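Local coordinates for protein AtxE2 (Asticcacaulis excentricus, PDB 5TXE) that hydrolyses the isopeptide bond of the lasso peptides astexin-2 and astexin-3, recognising their knotted shape and converting them to linear peptides, at residues N84-V90 with D101-E107; Y69-Q73 with I130-W134. The protein carries 1 engineered substitution. All coordinates share one frame; numbering follows the deposited sequence.

Interaction 1: N84-V90 with D101-E107; sequences NVFRMVV and DVDVGGE
Val102 pushes its two methyl groups into the hollow between Met88 and Val90: CG1 rests 3.7 Å from Val90 CG2, and CG2 lies 3.8 Å from Met88 CG. The second contact depends on chi1 of -57°, which sets CG2 between the backbone N and the carbonyl carbon, on the Met88 side. Leu141 of strand 140-147 packs on all three of these residues. Beside them Asp103 adds its CB to the CB of Met88, while its OD2 reaches the Tyr143 hydroxyl and, in a salt bridge, Arg145 of the same strand. On the other face of the hairpin, the one carrying Arg87, Val89 and Asp101, the central contact is a charged pair. Asp101 lies alongside Val89, pointing the same way with Val89 CG2 3.6 Å from Asp101 OD1, and presents this oxygen by its syn lone pair to Arg87 NH1 in a 2.9 Å salt bridge. The oxygen sits in the guanidinium plane at its edge, although the carboxylate is turned 64° from it. Arg87 CD also presses against the carboxylate, and NH2 reaches the hydroxyl of Tyr388. With an alanine at this position the Asp101 carboxylate would probably lose its cationic mate, and the Tyr388 hydroxyl a partner. Gly105 and Gly106 both have positive phi, where a CB would jam against the preceding carbonyl O; Phe86 packs along this bare backbone, its CB near Gly105 O and CD2 3.6 Å from Gly106 O, which meets the ring at its edge. Two waters donate to Gly106 O, one also to Asn84 O, the other accepting from Phe86 N. Gly105 N bonds to Phe86 O at 2.8 Å. At the other end Met88 O accepts from Val102 N at 2.7 Å and only weakly from Asp103 N at 3.5 Å. Two residues thus face one, the classic beta bulge of an antiparallel hairpin.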
ATOM      1  N   ASN A  84       7.289  16.393  -3.781  1.00 24.50           N
ATOM      2  CA  ASN A  84       7.379  16.006  -2.395  1.00 27.40           C
ATOM      3  C   ASN A  84       8.595  16.612  -1.735  1.00 28.34           C
ATOM      4  O   ASN A  84       9.651  16.735  -2.339  1.00 29.99           O
ATOM      5  CB  ASN A  84       7.466  14.495  -2.297  1.00 26.63           C
ATOM      6  CG  ASN A  84       6.104  13.832  -2.523  1.00 27.95           C
ATOM      7  OD1 ASN A  84       5.260  13.839  -1.642  1.00 36.18           O
ATOM      8  ND2 ASN A  84       5.889  13.308  -3.704  1.00 27.77           N
ATOM      9  N   VAL A  85       8.411  17.018  -0.499  1.00 29.37           N
ATOM     10  CA  VAL A  85       9.491  17.497   0.339  1.00 32.26           C
ATOM     11  C   VAL A  85       9.715  16.473   1.467  1.00 27.72           C
ATOM     12  O   VAL A  85       8.772  16.151   2.183  1.00 24.23           O
ATOM     13  CB  VAL A  85       9.102  18.845   0.994  1.00 32.19           C
ATOM     14  CG1 VAL A  85      10.241  19.344   1.876  1.00 32.75           C
ATOM     15  CG2 VAL A  85       8.826  19.859  -0.116  1.00 38.54           C
ATOM     16  N   PHE A  86      10.925  15.960   1.557  1.00 27.36           N
ATOM     17  CA  PHE A  86      11.269  14.994   2.589  1.00 29.83           C
ATOM     18  C   PHE A  86      12.121  15.624   3.701  1.00 31.55           C
ATOM     19  O   PHE A  86      12.969  16.438   3.430  1.00 30.36           O
ATOM     20  CB  PHE A  86      12.027  13.825   1.977  1.00 27.47           C
ATOM     21  CG  PHE A  86      11.216  13.022   1.016  1.00 30.86           C
ATOM     22  CD1 PHE A  86      10.408  12.007   1.484  1.00 28.65           C
ATOM     23  CD2 PHE A  86      11.243  13.288  -0.334  1.00 32.93           C
ATOM     24  CE1 PHE A  86       9.653  11.249   0.628  1.00 32.08           C
ATOM     25  CE2 PHE A  86      10.490  12.526  -1.200  1.00 34.20           C
ATOM     26  CZ  PHE A  86       9.692  11.513  -0.708  1.00 33.37           C
ATOM     27  N   ARG A  87      11.886  15.203   4.946  1.00 34.12           N
ATOM     28  CA  ARG A  87      12.668  15.670   6.129  1.00 33.96           C
ATOM     29  C   ARG A  87      13.001  14.440   6.977  1.00 33.10           C
ATOM     30  O   ARG A  87      12.111  13.607   7.226  1.00 28.57           O
ATOM     31  CB  ARG A  87      11.874  16.566   7.090  1.00 31.88           C
ATOM     32  CG  ARG A  87      10.964  17.580   6.539  1.00 37.85           C
ATOM     33  CD  ARG A  87      10.353  18.421   7.633  1.00 38.51           C
ATOM     34  NE  ARG A  87       8.938  18.161   7.881  1.00 37.74           N
ATOM     35  CZ  ARG A  87       8.430  17.993   9.088  1.00 43.41           C
ATOM     36  NH1 ARG A  87       9.214  17.992  10.178  1.00 53.58           N
ATOM     37  NH2 ARG A  87       7.135  17.815   9.238  1.00 45.49           N
ATOM     38  N   MET A  88      14.250  14.331   7.406  1.00 28.13           N
ATOM     39  CA  MET A  88      14.618  13.359   8.422  1.00 30.98           C
ATOM     40  C   MET A  88      14.484  14.047   9.803  1.00 29.79           C
ATOM     41  O   MET A  88      15.084  15.106  10.065  1.00 37.41           O
ATOM     42  CB  MET A  88      16.023  12.858   8.145  1.00 29.43           C
ATOM     43  CG  MET A  88      16.505  11.717   9.032  1.00 32.31           C
ATOM     44  SD  MET A  88      15.423  10.240   9.122  1.00 35.58           S
ATOM     45  CE  MET A  88      15.754   9.666   7.467  1.00 34.15           C
ATOM     46  N   VAL A  89      13.647  13.474  10.653  1.00 28.50           N
ATOM     47  CA  VAL A  89      13.256  14.059  11.923  1.00 29.35           C
ATOM     48  C   VAL A  89      13.719  13.244  13.162  1.00 34.88           C
ATOM     49  O   VAL A  89      13.739  12.024  13.124  1.00 34.27           O
ATOM     50  CB  VAL A  89      11.771  14.203  12.002  1.00 29.92           C
ATOM     51  CG1 VAL A  89      11.379  15.033  13.227  1.00 29.24           C
ATOM     52  CG2 VAL A  89      11.275  14.928  10.749  1.00 33.52           C
ATOM     53  N   VAL A  90      14.155  13.933  14.214  1.00 32.90           N
ATOM     54  CA  VAL A  90      14.544  13.303  15.470  1.00 34.01           C
ATOM     55  C   VAL A  90      13.690  13.931  16.557  1.00 34.45           C
ATOM     56  O   VAL A  90      13.512  15.115  16.587  1.00 33.57           O
ATOM     57  CB  VAL A  90      16.012  13.519  15.762  1.00 36.33           C
ATOM     58  CG1 VAL A  90      16.341  13.041  17.163  1.00 40.10           C
ATOM     59  CG2 VAL A  90      16.865  12.759  14.761  1.00 36.56           C
ATOM     60  N   ASP A 101      14.388  18.881  12.655  1.00 38.91           N
ATOM     61  CA  ASP A 101      14.737  18.385  11.319  1.00 40.18           C
ATOM     62  C   ASP A 101      16.230  18.253  11.242  1.00 39.66           C
ATOM     63  O   ASP A 101      16.928  19.240  11.371  1.00 44.68           O
ATOM     64  CB  ASP A 101      14.235  19.370  10.268  1.00 39.61           C
ATOM     65  CG  ASP A 101      12.694  19.420  10.196  1.00 43.61           C
ATOM     66  OD1 ASP A 101      12.026  18.421  10.539  1.00 46.09           O
ATOM     67  OD2 ASP A 101      12.124  20.460   9.769  1.00 46.88           O
ATOM     68  N   VAL A 102      16.754  17.061  11.016  1.00 35.05           N
ATOM     69  CA  VAL A 102      18.192  16.910  10.910  1.00 33.09           C
ATOM     70  C   VAL A 102      18.696  16.808   9.472  1.00 33.28           C
ATOM     71  O   VAL A 102      19.918  16.736   9.242  1.00 30.34           O
ATOM     72  CB  VAL A 102      18.697  15.682  11.707  1.00 36.92           C
ATOM     73  CG1 VAL A 102      18.290  15.788  13.157  1.00 38.05           C
ATOM     74  CG2 VAL A 102      18.182  14.359  11.154  1.00 37.62           C
ATOM     75  N   ASP A 103      17.775  16.710   8.511  1.00 31.43           N
ATOM     76  CA  ASP A 103      18.084  16.804   7.077  1.00 31.65           C
ATOM     77  C   ASP A 103      16.781  17.179   6.396  1.00 33.53           C
ATOM     78  O   ASP A 103      15.704  16.861   6.915  1.00 29.73           O
ATOM     79  CB  ASP A 103      18.580  15.469   6.491  1.00 33.93           C
ATOM     80  CG  ASP A 103      19.029  15.598   5.013  1.00 34.41           C
ATOM     81  OD1 ASP A 103      19.380  16.733   4.608  1.00 34.45           O
ATOM     82  OD2 ASP A 103      19.053  14.574   4.254  1.00 35.03           O
ATOM     83  N   VAL A 104      16.871  17.934   5.310  1.00 31.37           N
ATOM     84  CA  VAL A 104      15.735  18.281   4.511  1.00 31.88           C
ATOM     85  C   VAL A 104      16.191  18.071   3.085  1.00 31.27           C
ATOM     86  O   VAL A 104      17.312  18.444   2.718  1.00 30.59           O
ATOM     87  CB  VAL A 104      15.311  19.736   4.679  1.00 36.82           C
ATOM     88  CG1 VAL A 104      14.161  20.085   3.708  1.00 38.98           C
ATOM     89  CG2 VAL A 104      14.843  20.002   6.106  1.00 34.17           C
ATOM     90  N   GLY A 105      15.368  17.418   2.281  1.00 29.67           N
ATOM     91  CA  GLY A 105      15.700  17.235   0.848  1.00 27.05           C
ATOM     92  C   GLY A 105      15.705  15.795   0.362  1.00 28.96           C
ATOM     93  O   GLY A 105      15.507  14.835   1.114  1.00 26.03           O
ATOM     94  N   GLY A 106      15.921  15.662  -0.933  1.00 28.88           N
ATOM     95  CA  GLY A 106      15.925  14.397  -1.599  1.00 28.71           C
ATOM     96  C   GLY A 106      14.735  14.254  -2.549  1.00 27.32           C
ATOM     97  O   GLY A 106      13.730  14.955  -2.421  1.00 22.03           O
ATOM     98  N   GLU A 107      14.904  13.313  -3.479  1.00 24.48           N
ATOM     99  CA  GLU A 107      13.906  12.954  -4.453  1.00 24.44           C
ATOM    100  C   GLU A 107      13.071  11.755  -3.968  1.00 27.04           C
ATOM    101  O   GLU A 107      13.518  10.968  -3.120  1.00 25.89           O
ATOM    102  CB  GLU A 107      14.588  12.564  -5.746  1.00 26.16           C
ATOM    103  CG  GLU A 107      15.165  13.715  -6.548  1.00 29.72           C
ATOM    104  CD  GLU A 107      15.990  13.254  -7.760  1.00 38.46           C
ATOM    105  OE1 GLU A 107      16.462  12.116  -7.837  1.00 36.38           O
ATOM    106  OE2 GLU A 107      16.226  14.059  -8.677  1.00 48.64           O
TER
HETATM  107  O   HOH W   1      11.463  15.588  -3.927  1.00 23.94           O
HETATM  108  O   HOH W   2      12.685  16.705  -0.457  1.00 25.13           O

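Interaction 2: Y69-Q73 with I130-W134; sequences YVAFQ and IQPRW
Trp134 brings one side of its indole, NE1 to CH2, up to the CB atoms of Ala71 and Tyr69 where two antiparallel sheets adjoin, an arrangement consistent with neighbouring blades of the beta-propeller found in the prolyl oligopeptidase family. Strand 69-78 belongs to one sheet, and strand 133-134 is an outermost strand of the next. From CB, which points toward strand 69-78, the Trp134 ring extends with CG anti to the carbonyl carbon (chi1 -69°). NE1 passes 3.8 Å from Ala71 CB and spends its N-H on Ser62 O, a bond that would fix the ring's rotation. CE2 follows along the same methyl. CZ2 lies 3.7 Å from Ala71 CB and begins to meet Tyr69, and CH2, at the far end, comes to 3.6 Å from Tyr69 CB. Ala71 CB is shared, for Pro132 CG touches it at 3.7 Å from roughly the opposite side to Trp134 CZ2, so this small methyl is wedged between two rings. Beyond the proline, the Gln73 side chain crosses that of Ile130 obliquely, with Gln73 OE1 3.4 Å from Ile130 CG1. No direct hydrogen bond joins the segments; instead one water accepts from Gln73 N and donates to Ile130 O at 2.6 Å.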
ATOM      1  N   TYR A  69      15.524   8.791  21.909  1.00 39.19           N
ATOM      2  CA  TYR A  69      15.139   9.519  20.698  1.00 41.84           C
ATOM      3  C   TYR A  69      14.555   8.573  19.652  1.00 37.88           C
ATOM      4  O   TYR A  69      14.883   7.388  19.618  1.00 36.41           O
ATOM      5  CB  TYR A  69      16.340  10.306  20.130  1.00 42.31           C
ATOM      6  CG  TYR A  69      16.784  11.375  21.073  1.00 49.61           C
ATOM      7  CD1 TYR A  69      16.168  12.620  21.074  1.00 50.54           C
ATOM      8  CD2 TYR A  69      17.804  11.131  22.027  1.00 55.85           C
ATOM      9  CE1 TYR A  69      16.560  13.606  21.973  1.00 54.71           C
ATOM     10  CE2 TYR A  69      18.190  12.114  22.936  1.00 55.68           C
ATOM     11  CZ  TYR A  69      17.553  13.342  22.911  1.00 57.18           C
ATOM     12  OH  TYR A  69      17.922  14.330  23.801  1.00 63.75           O
ATOM     13  N   VAL A  70      13.651   9.095  18.836  1.00 35.19           N
ATOM     14  CA  VAL A  70      13.142   8.349  17.697  1.00 32.60           C
ATOM     15  C   VAL A  70      13.418   9.156  16.430  1.00 33.27           C
ATOM     16  O   VAL A  70      13.200  10.358  16.393  1.00 34.34           O
ATOM     17  CB  VAL A  70      11.653   8.024  17.831  1.00 30.01           C
ATOM     18  CG1 VAL A  70      10.789   9.251  17.979  1.00 31.30           C
ATOM     19  CG2 VAL A  70      11.194   7.175  16.650  1.00 33.65           C
ATOM     20  N   ALA A  71      13.921   8.479  15.412  1.00 30.87           N
ATOM     21  CA  ALA A  71      14.220   9.076  14.122  1.00 32.22           C
ATOM     22  C   ALA A  71      13.314   8.456  13.046  1.00 34.33           C
ATOM     23  O   ALA A  71      13.034   7.242  13.058  1.00 30.81           O
ATOM     24  CB  ALA A  71      15.681   8.833  13.769  1.00 29.21           C
ATOM     25  N   PHE A  72      12.865   9.298  12.123  1.00 33.92           N
ATOM     26  CA  PHE A  72      11.916   8.900  11.099  1.00 33.29           C
ATOM     27  C   PHE A  72      11.858   9.983  10.026  1.00 35.17           C
ATOM     28  O   PHE A  72      12.208  11.128  10.303  1.00 31.26           O
ATOM     29  CB  PHE A  72      10.527   8.726  11.711  1.00 32.93           C
ATOM     30  CG  PHE A  72      10.025   9.940  12.464  1.00 33.69           C
ATOM     31  CD1 PHE A  72      10.477  10.216  13.720  1.00 34.52           C
ATOM     32  CD2 PHE A  72       9.121  10.808  11.893  1.00 30.96           C
ATOM     33  CE1 PHE A  72      10.006  11.324  14.416  1.00 34.58           C
ATOM     34  CE2 PHE A  72       8.671  11.926  12.554  1.00 33.63           C
ATOM     35  CZ  PHE A  72       9.108  12.188  13.833  1.00 34.30           C
ATOM     36  N   GLN A  73      11.396   9.613   8.823  1.00 30.70           N
ATOM     37  CA  GLN A  73      11.214  10.517   7.684  1.00 28.06           C
ATOM     38  C   GLN A  73       9.804  10.949   7.499  1.00 27.86           C
ATOM     39  O   GLN A  73       8.871  10.143   7.584  1.00 29.69           O
ATOM     40  CB  GLN A  73      11.695   9.871   6.406  1.00 28.20           C
ATOM     41  CG  GLN A  73      11.719  10.805   5.220  1.00 29.83           C
ATOM     42  CD  GLN A  73      11.850  10.005   3.934  1.00 30.25           C
ATOM     43  OE1 GLN A  73      12.887  10.075   3.196  1.00 27.90           O
ATOM     44  NE2 GLN A  73      10.819   9.169   3.680  1.00 26.59           N
ATOM     45  N   ILE A 130      12.122   4.715   4.569  1.00 24.91           N
ATOM     46  CA  ILE A 130      13.523   5.013   4.881  1.00 25.37           C
ATOM     47  C   ILE A 130      13.680   4.807   6.401  1.00 28.52           C
ATOM     48  O   ILE A 130      13.109   5.573   7.231  1.00 28.66           O
ATOM     49  CB  ILE A 130      13.890   6.465   4.514  1.00 26.99           C
ATOM     50  CG1 ILE A 130      13.635   6.751   3.023  1.00 26.46           C
ATOM     51  CG2 ILE A 130      15.340   6.783   4.923  1.00 30.07           C
ATOM     52  CD1 ILE A 130      14.492   5.891   2.104  1.00 29.23           C
ATOM     53  N   GLN A 131      14.472   3.806   6.730  1.00 27.84           N
ATOM     54  CA  GLN A 131      14.810   3.530   8.111  1.00 35.32           C
ATOM     55  C   GLN A 131      16.185   4.083   8.457  1.00 28.35           C
ATOM     56  O   GLN A 131      17.169   3.667   7.892  1.00 29.06           O
ATOM     57  CB  GLN A 131      14.787   2.031   8.422  1.00 40.59           C
ATOM     58  CG  GLN A 131      14.518   1.867   9.930  1.00 45.11           C
ATOM     59  CD  GLN A 131      14.439   0.420  10.449  1.00 46.36           C
ATOM     60  OE1 GLN A 131      14.871  -0.562   9.794  1.00 40.87           O
ATOM     61  NE2 GLN A 131      13.882   0.294  11.654  1.00 51.58           N
ATOM     62  N   PRO A 132      16.228   5.051   9.337  1.00 26.79           N
ATOM     63  CA  PRO A 132      17.492   5.612   9.751  1.00 31.36           C
ATOM     64  C   PRO A 132      18.267   4.699  10.672  1.00 35.86           C
ATOM     65  O   PRO A 132      17.675   4.138  11.592  1.00 40.56           O
ATOM     66  CB  PRO A 132      17.102   6.854  10.552  1.00 30.83           C
ATOM     67  CG  PRO A 132      15.652   6.865  10.647  1.00 31.03           C
ATOM     68  CD  PRO A 132      15.072   5.677   9.979  1.00 27.79           C
ATOM     69  N   ARG A 133      19.571   4.599  10.443  1.00 31.91           N
ATOM     70  CA  ARG A 133      20.463   3.785  11.255  1.00 31.87           C
ATOM     71  C   ARG A 133      21.200   4.665  12.213  1.00 30.81           C
ATOM     72  O   ARG A 133      21.928   5.579  11.781  1.00 30.77           O
ATOM     73  CB  ARG A 133      21.447   3.079  10.363  1.00 32.18           C
ATOM     74  CG  ARG A 133      20.793   2.352   9.181  1.00 39.85           C
ATOM     75  CD  ARG A 133      19.993   1.287   9.834  1.00 44.10           C
ATOM     76  NE  ARG A 133      18.829   0.619   9.228  1.00 59.39           N
ATOM     77  CZ  ARG A 133      18.836  -0.167   8.176  1.00 50.74           C
ATOM     78  NH1 ARG A 133      19.909  -0.288   7.433  1.00 62.03           N
ATOM     79  NH2 ARG A 133      17.731  -0.760   7.813  1.00 53.58           N
ATOM     80  N   TRP A 134      20.986   4.459  13.497  1.00 29.09           N
ATOM     81  CA  TRP A 134      21.738   5.219  14.494  1.00 32.26           C
ATOM     82  C   TRP A 134      23.164   4.673  14.645  1.00 30.66           C
ATOM     83  O   TRP A 134      23.374   3.470  14.678  1.00 36.02           O
ATOM     84  CB  TRP A 134      21.074   5.148  15.827  1.00 29.12           C
ATOM     85  CG  TRP A 134      19.831   5.861  15.891  1.00 28.91           C
ATOM     86  CD1 TRP A 134      18.615   5.377  15.532  1.00 29.97           C
ATOM     87  CD2 TRP A 134      19.596   7.164  16.466  1.00 28.30           C
ATOM     88  NE1 TRP A 134      17.641   6.298  15.834  1.00 30.75           N
ATOM     89  CE2 TRP A 134      18.235   7.410  16.392  1.00 28.94           C
ATOM     90  CE3 TRP A 134      20.421   8.157  16.996  1.00 32.91           C
ATOM     91  CZ2 TRP A 134      17.674   8.595  16.834  1.00 29.54           C
ATOM     92  CZ3 TRP A 134      19.854   9.346  17.443  1.00 29.23           C
ATOM     93  CH2 TRP A 134      18.501   9.545  17.363  1.00 30.58           C
TER
HETATM   94  O   HOH W   3      10.942   6.767   7.975  1.00 23.33           O

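How the interactions relate
Along the chain the order is 69-73, 84-90, 101-107, 130-134, so interaction 2 encloses interaction 1; Trp116, which binds astexin-3, falls between the last two. Their centres lie about 11 Å apart and both use one antiparallel sheet, in which strands 69-78 and 83-92 are neighbours and strand 100-104 follows. A probable hydrogen bond from Val89 N to Phe72 O (2.8 Å) ties them directly, and the Phe86 ring packs on the Gln73 amide. Interaction 1 pairs strands within this sheet; interaction 2 packs it on the sheet that starts at strand 133-134, whose strand 140-147 supplies Leu141 to both. Together they bond one sheet and join it to the next, consistent with adjacent propeller blades.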